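Local coordinates for protein exonuclease mut-7 homolog (Aedes aegypti, PDB 7JW2) that probably acts as a magnesium-dependent 3'-5' exoribonuclease that trims the 3' ends of Argonaute-bound microRNAs, this chain being its exonuclease domain, at residues L123-Q126 against L127-R130; R175-K179 against E180-Y184; K201-T204 against H205-L208. All coordinates share one frame; numbering follows the deposited sequence.

Interaction 1: L123-Q126 against L127-R130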
loop_
_atom_site.group_PDB
_atom_site.type_symbol
_atom_site.label_atom_id
_atom_site.label_comp_id
_atom_site.label_asym_id
_atom_site.label_seq_id
_atom_site.Cartn_x
_atom_site.Cartn_y
_atom_site.Cartn_z
ATOM N N LEU A 123 -16.939 15.651 -5.802
ATOM C CA LEU A 123 -18.290 16.157 -6.005
ATOM C C LEU A 123 -18.987 16.352 -4.664
ATOM O O LEU A 123 -19.154 15.396 -3.897
ATOM C CB LEU A 123 -19.105 15.206 -6.869
ATOM C CG LEU A 123 -20.561 15.665 -7.034
ATOM C CD1 LEU A 123 -20.629 16.943 -7.872
ATOM C CD2 LEU A 123 -21.399 14.564 -7.655
ATOM N N ASP A 124 -19.414 17.584 -4.404
ATOM C CA ASP A 124 -20.295 17.899 -3.284
ATOM C C ASP A 124 -21.726 17.542 -3.673
ATOM O O ASP A 124 -22.294 18.155 -4.583
ATOM C CB ASP A 124 -20.174 19.380 -2.949
ATOM C CG ASP A 124 -21.020 19.790 -1.762
ATOM O OD1 ASP A 124 -21.724 18.928 -1.178
ATOM O OD2 ASP A 124 -20.962 20.984 -1.405
ATOM N N LEU A 125 -22.320 16.557 -2.993
ATOM C CA LEU A 125 -23.680 16.167 -3.365
ATOM C C LEU A 125 -24.699 17.246 -3.036
ATOM O O LEU A 125 -25.779 17.254 -3.639
ATOM C CB LEU A 125 -24.077 14.854 -2.691
ATOM C CG LEU A 125 -23.398 13.619 -3.302
ATOM C CD1 LEU A 125 -23.658 12.402 -2.443
ATOM C CD2 LEU A 125 -23.884 13.370 -4.724
ATOM N N GLN A 126 -24.384 18.152 -2.105
ATOM C CA GLN A 126 -25.284 19.280 -1.872
ATOM C C GLN A 126 -25.360 20.196 -3.088
ATOM O O GLN A 126 -26.415 20.784 -3.351
ATOM C CB GLN A 126 -24.838 20.065 -0.639
ATOM C CG GLN A 126 -25.901 21.025 -0.110
ATOM C CD GLN A 126 -25.565 21.559 1.263
ATOM O OE1 GLN A 126 -24.399 21.759 1.592
ATOM N NE2 GLN A 126 -26.593 21.806 2.073
ATOM N N LEU A 127 -24.267 20.320 -3.846
ATOM C CA LEU A 127 -24.291 21.108 -5.077
ATOM C C LEU A 127 -25.098 20.413 -6.163
ATOM O O LEU A 127 -25.827 21.067 -6.919
ATOM C CB LEU A 127 -22.864 21.362 -5.566
ATOM C CG LEU A 127 -21.989 22.309 -4.752
ATOM C CD1 LEU A 127 -20.590 22.378 -5.349
ATOM C CD2 LEU A 127 -22.622 23.690 -4.684
ATOM N N LEU A 128 -24.967 19.089 -6.271
ATOM C CA LEU A 128 -25.781 18.341 -7.217
ATOM C C LEU A 128 -27.259 18.444 -6.859
ATOM O O LEU A 128 -28.107 18.616 -7.739
ATOM C CB LEU A 128 -25.326 16.881 -7.251
ATOM C CG LEU A 128 -26.107 15.900 -8.127
ATOM C CD1 LEU A 128 -25.945 16.215 -9.615
ATOM C CD2 LEU A 128 -25.678 14.463 -7.829
ATOM N N TRP A 129 -27.578 18.344 -5.565
ATOM C CA TRP A 129 -28.943 18.545 -5.087
ATOM C C TRP A 129 -29.500 19.882 -5.554
ATOM O O TRP A 129 -30.581 19.944 -6.151
ATOM C CB TRP A 129 -28.942 18.458 -3.561
ATOM C CG TRP A 129 -30.278 18.389 -2.899
ATOM C CD1 TRP A 129 -31.510 18.546 -3.474
ATOM C CD2 TRP A 129 -30.508 18.130 -1.516
ATOM N NE1 TRP A 129 -32.496 18.403 -2.520
ATOM C CE2 TRP A 129 -31.904 18.153 -1.310
ATOM C CE3 TRP A 129 -29.666 17.891 -0.428
ATOM C CZ2 TRP A 129 -32.473 17.934 -0.057
ATOM C CZ3 TRP A 129 -30.234 17.677 0.818
ATOM C CH2 TRP A 129 -31.625 17.697 0.989
ATOM N N ARG A 130 -28.760 20.963 -5.308
ATOM C CA ARG A 130 -29.234 22.290 -5.689
ATOM C C ARG A 130 -29.364 22.427 -7.199
ATOM O O ARG A 130 -30.249 23.142 -7.686
ATOM C CB ARG A 130 -28.294 23.359 -5.128
ATOM C CG ARG A 130 -28.458 23.587 -3.628
ATOM C CD ARG A 130 -27.262 24.298 -3.013
ATOM N NE ARG A 130 -26.555 25.134 -3.976
ATOM C CZ ARG A 130 -25.336 25.630 -3.783
ATOM N NH1 ARG A 130 -24.684 25.376 -2.655
ATOM N NH2 ARG A 130 -24.769 26.383 -4.718
#
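The D124 carboxylate lies against L127: OD2 of D124 comes within 3.7 Å of CG of L127, the two side chains crossing at about a right angle. From above the carboxylate plane, 56° out of it, the backbone N of Q126 bonds to D124 OD1. Further along, the R130 guanidinium has CD2 of L127 over one face, offset toward the rim, and the W129 indole meets F140 with the ring planes at about 80°.

D124 is the N-cap of helix 125-132, its carboxylate folded beside its own carbonyl carbon (chi1 -178°), which brings D124 OD1 to 2.9 Å from Q126 N. D124 O takes L128 N at 3.3 Å and, weakly, L127 N; L125 O then receives W129 N and Q126 O receives R130 N. Two leucines lie side by side and point the same way, L125 CD2 meeting L128 CD2 at 3.7 Å, and L123 CD2 adds a looser touch to L128 CD2. Y196 of helix 179-205 and L217 of helix 210-217 pack on L123 and L128.

A95 N is a second donor to D124 OD1, so one oxygen ties the loop after strand 90-93 to the first turn of the helix. The acid, placed where the helix presents its N-H groups, probably also gains from the helix dipole.

Interaction 2: R175-K179 against E180-Y184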
loop_
_atom_site.group_PDB
_atom_site.type_symbol
_atom_site.label_atom_id
_atom_site.label_comp_id
_atom_site.label_asym_id
_atom_site.label_seq_id
_atom_site.Cartn_x
_atom_site.Cartn_y
_atom_site.Cartn_z
ATOM N N ARG A 175 -12.292 4.575 22.922
ATOM C CA ARG A 175 -11.759 3.378 22.295
ATOM C C ARG A 175 -11.897 2.204 23.258
ATOM O O ARG A 175 -11.564 2.339 24.451
ATOM C CB ARG A 175 -10.293 3.567 21.884
ATOM C CG ARG A 175 -10.068 4.472 20.660
ATOM C CD ARG A 175 -10.748 3.911 19.417
ATOM N NE ARG A 175 -10.466 4.681 18.202
ATOM C CZ ARG A 175 -11.122 5.792 17.868
ATOM N NH1 ARG A 175 -12.064 6.268 18.678
ATOM N NH2 ARG A 175 -10.837 6.431 16.739
ATOM N N PRO A 176 -12.396 1.044 22.796
ATOM C CA PRO A 176 -12.885 0.861 21.416
ATOM C C PRO A 176 -14.196 1.581 21.156
ATOM O O PRO A 176 -14.966 1.877 22.067
ATOM C CB PRO A 176 -13.090 -0.651 21.302
ATOM C CG PRO A 176 -13.228 -1.126 22.718
ATOM C CD PRO A 176 -12.393 -0.217 23.559
ATOM N N LEU A 177 -14.441 1.887 19.889
ATOM C CA LEU A 177 -15.740 2.407 19.521
ATOM C C LEU A 177 -16.793 1.310 19.652
ATOM O O LEU A 177 -16.503 0.117 19.521
ATOM C CB LEU A 177 -15.706 2.955 18.090
ATOM C CG LEU A 177 -14.841 4.206 17.878
ATOM C CD1 LEU A 177 -14.528 4.406 16.390
ATOM C CD2 LEU A 177 -15.508 5.442 18.457
ATOM N N ARG A 178 -18.024 1.723 19.910
ATOM C CA ARG A 178 -19.121 0.771 20.001
ATOM C C ARG A 178 -19.560 0.356 18.607
ATOM O O ARG A 178 -19.398 1.103 17.639
ATOM C CB ARG A 178 -20.311 1.370 20.751
ATOM C CG ARG A 178 -20.032 1.818 22.178
ATOM C CD ARG A 178 -21.272 2.462 22.758
ATOM N NE ARG A 178 -21.117 3.903 22.928
ATOM C CZ ARG A 178 -21.718 4.827 22.182
ATOM N NH1 ARG A 178 -22.530 4.479 21.172
ATOM N NH2 ARG A 178 -21.498 6.109 22.445
ATOM N N LYS A 179 -20.143 -0.844 18.509
ATOM C CA LYS A 179 -20.558 -1.340 17.202
ATOM C C LYS A 179 -21.547 -0.396 16.528
ATOM O O LYS A 179 -21.525 -0.251 15.301
ATOM C CB LYS A 179 -21.148 -2.749 17.323
ATOM C CG LYS A 179 -22.373 -2.881 18.197
ATOM C CD LYS A 179 -22.799 -4.346 18.268
ATOM C CE LYS A 179 -24.295 -4.492 18.494
ATOM N NZ LYS A 179 -24.621 -4.474 19.941
ATOM N N GLU A 180 -22.395 0.282 17.302
ATOM C CA GLU A 180 -23.347 1.211 16.703
ATOM C C GLU A 180 -22.644 2.429 16.115
ATOM O O GLU A 180 -23.112 2.986 15.111
ATOM C CB GLU A 180 -24.388 1.639 17.743
ATOM C CG GLU A 180 -25.249 0.495 18.268
ATOM C CD GLU A 180 -24.573 -0.304 19.382
ATOM O OE1 GLU A 180 -25.073 -1.406 19.711
ATOM O OE2 GLU A 180 -23.545 0.162 19.928
ATOM N N GLN A 181 -21.523 2.844 16.713
ATOM C CA GLN A 181 -20.728 3.941 16.165
ATOM C C GLN A 181 -20.070 3.534 14.855
ATOM O O GLN A 181 -20.098 4.290 13.873
ATOM C CB GLN A 181 -19.669 4.381 17.172
ATOM C CG GLN A 181 -20.207 5.078 18.414
ATOM C CD GLN A 181 -19.080 5.457 19.342
ATOM O OE1 GLN A 181 -18.446 4.579 19.924
ATOM N NE2 GLN A 181 -18.793 6.752 19.451
ATOM N N LEU A 182 -19.462 2.344 14.827
ATOM C CA LEU A 182 -18.835 1.859 13.599
ATOM C C LEU A 182 -19.864 1.702 12.489
ATOM O O LEU A 182 -19.587 2.022 11.325
ATOM C CB LEU A 182 -18.113 0.539 13.868
ATOM C CG LEU A 182 -16.931 0.685 14.834
ATOM C CD1 LEU A 182 -16.582 -0.648 15.491
ATOM C CD2 LEU A 182 -15.726 1.273 14.129
ATOM N N ARG A 183 -21.064 1.230 12.827
ATOM C CA ARG A 183 -22.098 1.071 11.804
ATOM C C ARG A 183 -22.526 2.419 11.231
ATOM O O ARG A 183 -22.653 2.575 10.007
ATOM C CB ARG A 183 -23.293 0.314 12.390
ATOM C CG ARG A 183 -23.016 -1.175 12.555
ATOM C CD ARG A 183 -24.295 -2.009 12.583
ATOM N NE ARG A 183 -25.252 -1.516 13.566
ATOM C CZ ARG A 183 -25.572 -2.164 14.682
ATOM N NH1 ARG A 183 -25.007 -3.335 14.951
ATOM N NH2 ARG A 183 -26.455 -1.644 15.526
ATOM N N TYR A 184 -22.746 3.407 12.097
ATOM C CA TYR A 184 -23.100 4.743 11.638
ATOM C C TYR A 184 -22.000 5.326 10.755
ATOM O O TYR A 184 -22.285 5.914 9.706
ATOM C CB TYR A 184 -23.380 5.656 12.845
ATOM C CG TYR A 184 -23.406 7.120 12.486
ATOM C CD1 TYR A 184 -24.565 7.721 12.001
ATOM C CD2 TYR A 184 -22.256 7.897 12.574
ATOM C CE1 TYR A 184 -24.584 9.061 11.636
ATOM C CE2 TYR A 184 -22.265 9.226 12.216
ATOM C CZ TYR A 184 -23.423 9.802 11.736
ATOM O OH TYR A 184 -23.428 11.126 11.383
HETATM O O HOH W 1 -24.400 2.513 21.314
#
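Q181 sends CG to the side of its own backbone N and runs extended from there, while R178 bends sharply at chi3 (-110°), and these two shapes lay the guanidinium of R178 over the amide of Q181. The planes are stacked 12° apart, with CD of Q181 over the centre of the guanidinium, 3.8 Å above it. The amide oxygen reaches back to the main chain: R178 N donates to Q181 OE1 at 2.9 Å, on a lone pair and nearly straight (168°).

R178 is the N-cap of helix 179-205 and Q181 its third residue, so this bond from the N-cap backbone to the N3 side chain is one half of a capping box. R178 O in turn starts the helix, receiving L182 N at 3.1 Å and Q181 N weakly. Just outside the cap, L177 CD1 packs on L182 CD2 at 4.0 Å, the hydrophobic staple across the first turn, and L177 CD2 lies 3.4 Å from Q181 OE1.

On the outer side K179 NZ forms a salt bridge with E180 OE1 at 3.1 Å, met on the syn side. A water takes a weak bond from R178 NH1 and donates to E180 OE2, bridging groups too far apart to meet. K179 and R183 run side by side, K179 CE 3.8 Å from R183 NH1.

The Q181 amide is also bound from the loop before it: Q174 donates to OE1, and NE2 donates to S170 and N171, while R178 NH1 reaches N167. With bonds at both of its ends, the amide is fixed in its rotation and holds loop and helix start together, and E180 probably offsets part of the positive charge of K179, R178 and R183.

Interaction 3: K201-T204 against H205-L208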
loop_
_atom_site.group_PDB
_atom_site.type_symbol
_atom_site.label_atom_id
_atom_site.label_comp_id
_atom_site.label_asym_id
_atom_site.label_seq_id
_atom_site.Cartn_x
_atom_site.Cartn_y
_atom_site.Cartn_z
ATOM N N LYS A 201 -30.085 8.020 -11.914
ATOM C CA LYS A 201 -31.195 7.322 -12.558
ATOM C C LYS A 201 -32.331 8.278 -12.892
ATOM O O LYS A 201 -32.947 8.174 -13.962
ATOM C CB LYS A 201 -31.693 6.186 -11.663
ATOM C CG LYS A 201 -30.839 4.937 -11.722
ATOM C CD LYS A 201 -31.245 3.935 -10.653
ATOM C CE LYS A 201 -30.408 2.660 -10.730
ATOM N NZ LYS A 201 -29.082 2.872 -11.380
ATOM N N GLN A 202 -32.619 9.230 -12.003
ATOM C CA GLN A 202 -33.724 10.144 -12.272
ATOM C C GLN A 202 -33.366 11.180 -13.336
ATOM O O GLN A 202 -34.234 11.574 -14.125
ATOM C CB GLN A 202 -34.178 10.808 -10.968
ATOM C CG GLN A 202 -35.144 11.974 -11.135
ATOM C CD GLN A 202 -36.495 11.591 -11.713
ATOM O OE1 GLN A 202 -37.229 12.460 -12.173
ATOM N NE2 GLN A 202 -36.834 10.303 -11.672
ATOM N N LEU A 203 -32.105 11.613 -13.405
ATOM C CA LEU A 203 -31.691 12.495 -14.496
ATOM C C LEU A 203 -31.835 11.802 -15.843
ATOM O O LEU A 203 -32.319 12.403 -16.814
ATOM C CB LEU A 203 -30.251 12.957 -14.286
ATOM C CG LEU A 203 -30.061 14.010 -13.199
ATOM C CD1 LEU A 203 -28.558 14.175 -12.922
ATOM C CD2 LEU A 203 -30.706 15.337 -13.568
ATOM N N THR A 204 -31.430 10.531 -15.919
ATOM C CA THR A 204 -31.631 9.758 -17.141
ATOM C C THR A 204 -33.119 9.631 -17.463
ATOM O O THR A 204 -33.521 9.701 -18.634
ATOM C CB THR A 204 -30.984 8.379 -16.988
ATOM O OG1 THR A 204 -29.568 8.528 -16.780
ATOM C CG2 THR A 204 -31.204 7.534 -18.238
ATOM N N HIS A 205 -33.957 9.492 -16.430
ATOM C CA HIS A 205 -35.395 9.328 -16.643
ATOM C C HIS A 205 -36.006 10.549 -17.319
ATOM O O HIS A 205 -36.914 10.414 -18.148
ATOM C CB HIS A 205 -36.093 9.048 -15.313
ATOM C CG HIS A 205 -37.566 8.810 -15.444
ATOM N ND1 HIS A 205 -38.088 7.621 -15.908
ATOM C CD2 HIS A 205 -38.625 9.607 -15.175
ATOM C CE1 HIS A 205 -39.406 7.697 -15.917
ATOM N NE2 HIS A 205 -39.758 8.893 -15.480
ATOM N N ILE A 206 -35.526 11.746 -16.989
ATOM C CA ILE A 206 -36.051 12.966 -17.594
ATOM C C ILE A 206 -35.179 13.402 -18.768
ATOM O O ILE A 206 -35.128 14.590 -19.108
ATOM C CB ILE A 206 -36.194 14.097 -16.561
ATOM C CG1 ILE A 206 -34.850 14.456 -15.918
ATOM C CG2 ILE A 206 -37.209 13.713 -15.487
ATOM C CD1 ILE A 206 -34.903 15.767 -15.133
ATOM N N GLN A 207 -34.475 12.446 -19.379
ATOM C CA GLN A 207 -33.750 12.644 -20.639
ATOM C C GLN A 207 -32.610 13.656 -20.517
ATOM O O GLN A 207 -32.312 14.398 -21.457
ATOM C CB GLN A 207 -34.704 13.049 -21.769
ATOM C CG GLN A 207 -36.011 12.290 -21.787
ATOM C CD GLN A 207 -35.828 10.808 -22.012
ATOM O OE1 GLN A 207 -35.400 10.378 -23.082
ATOM N NE2 GLN A 207 -36.166 10.011 -21.005
ATOM N N LEU A 208 -31.942 13.673 -19.368
ATOM C CA LEU A 208 -30.719 14.439 -19.208
ATOM C C LEU A 208 -29.544 13.473 -19.093
ATOM O O LEU A 208 -29.722 12.283 -18.816
ATOM C CB LEU A 208 -30.803 15.355 -17.981
ATOM C CG LEU A 208 -31.843 16.480 -18.092
ATOM C CD1 LEU A 208 -31.895 17.330 -16.818
ATOM C CD2 LEU A 208 -31.577 17.342 -19.327
#
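L203 O is gripped by two backbone N-H groups, strongly by L208 N at 2.9 Å and weakly by I206 N. Next to it T204 O receives Q207 N at 3.0 Å, the donor standing well above the carbonyl plane, 66° out of it. The T204 CA-H points to L208 O, the carbon lying 3.6 Å from that oxygen, which adds a weak contact to the same closure.

Before these, the regular helical pattern is still kept, H205 N bonding to K201 O and I206 N to Q202 O. I206 is the first residue to leave helical geometry, and Q207 then takes positive phi (64°). Together the L208-L203 and Q207-T204 bonds make a Schellman motif that ends helix 179-205, with Q207 as its C-prime residue. The apolar pair that usually accompanies this motif is present too: L203 CD2 meets L208 CD1 at 4.0 Å, the side chains inclined to each other, and both touch I213 of helix 210-217.

Q207 curls back, its bent chain bringing NE2 to 3.0 Å from H205 O, again from above the carbonyl plane, with H205 O lying in the plane of the Q207 side-chain amide. In the last helical turn Q202 is bent as well (chi2 65°), and its amide lies near H205, NE2 of Q202 approaching CB of H205 at 3.9 Å. The other end of this amide, Q202 OE1, sits 3.5 Å from I206 CG2 and accepts R139 N, so the loop around F138 is tied to the last turn. T204 OG1 bonds to E200 O one turn back, and K201 NZ turns away from the helix end to a salt bridge with D197.

How the interactions relate
Along the chain the three contacts follow in series: interaction 1 joins strand 122-124, outermost in this chain's sheet, to helix 125-132, interaction 2 starts helix 179-205, and interaction 3 ends it. The last two therefore cap the same helix from opposite ends, their centres about 37 Å apart. Interaction 1 lies nearer the C-terminal end of that helix, its centre about 16 Å from that of interaction 3 and about 28 Å from that of interaction 2, with L125 packed on L192 near the middle of helix 179-205 and L128 on Y196 and I199 toward its C-terminal end. Interactions 2 and 3 thus close both ends of the long helix of this RNase H-like exonuclease domain, with helix 210-217 touching interactions 1 and 3.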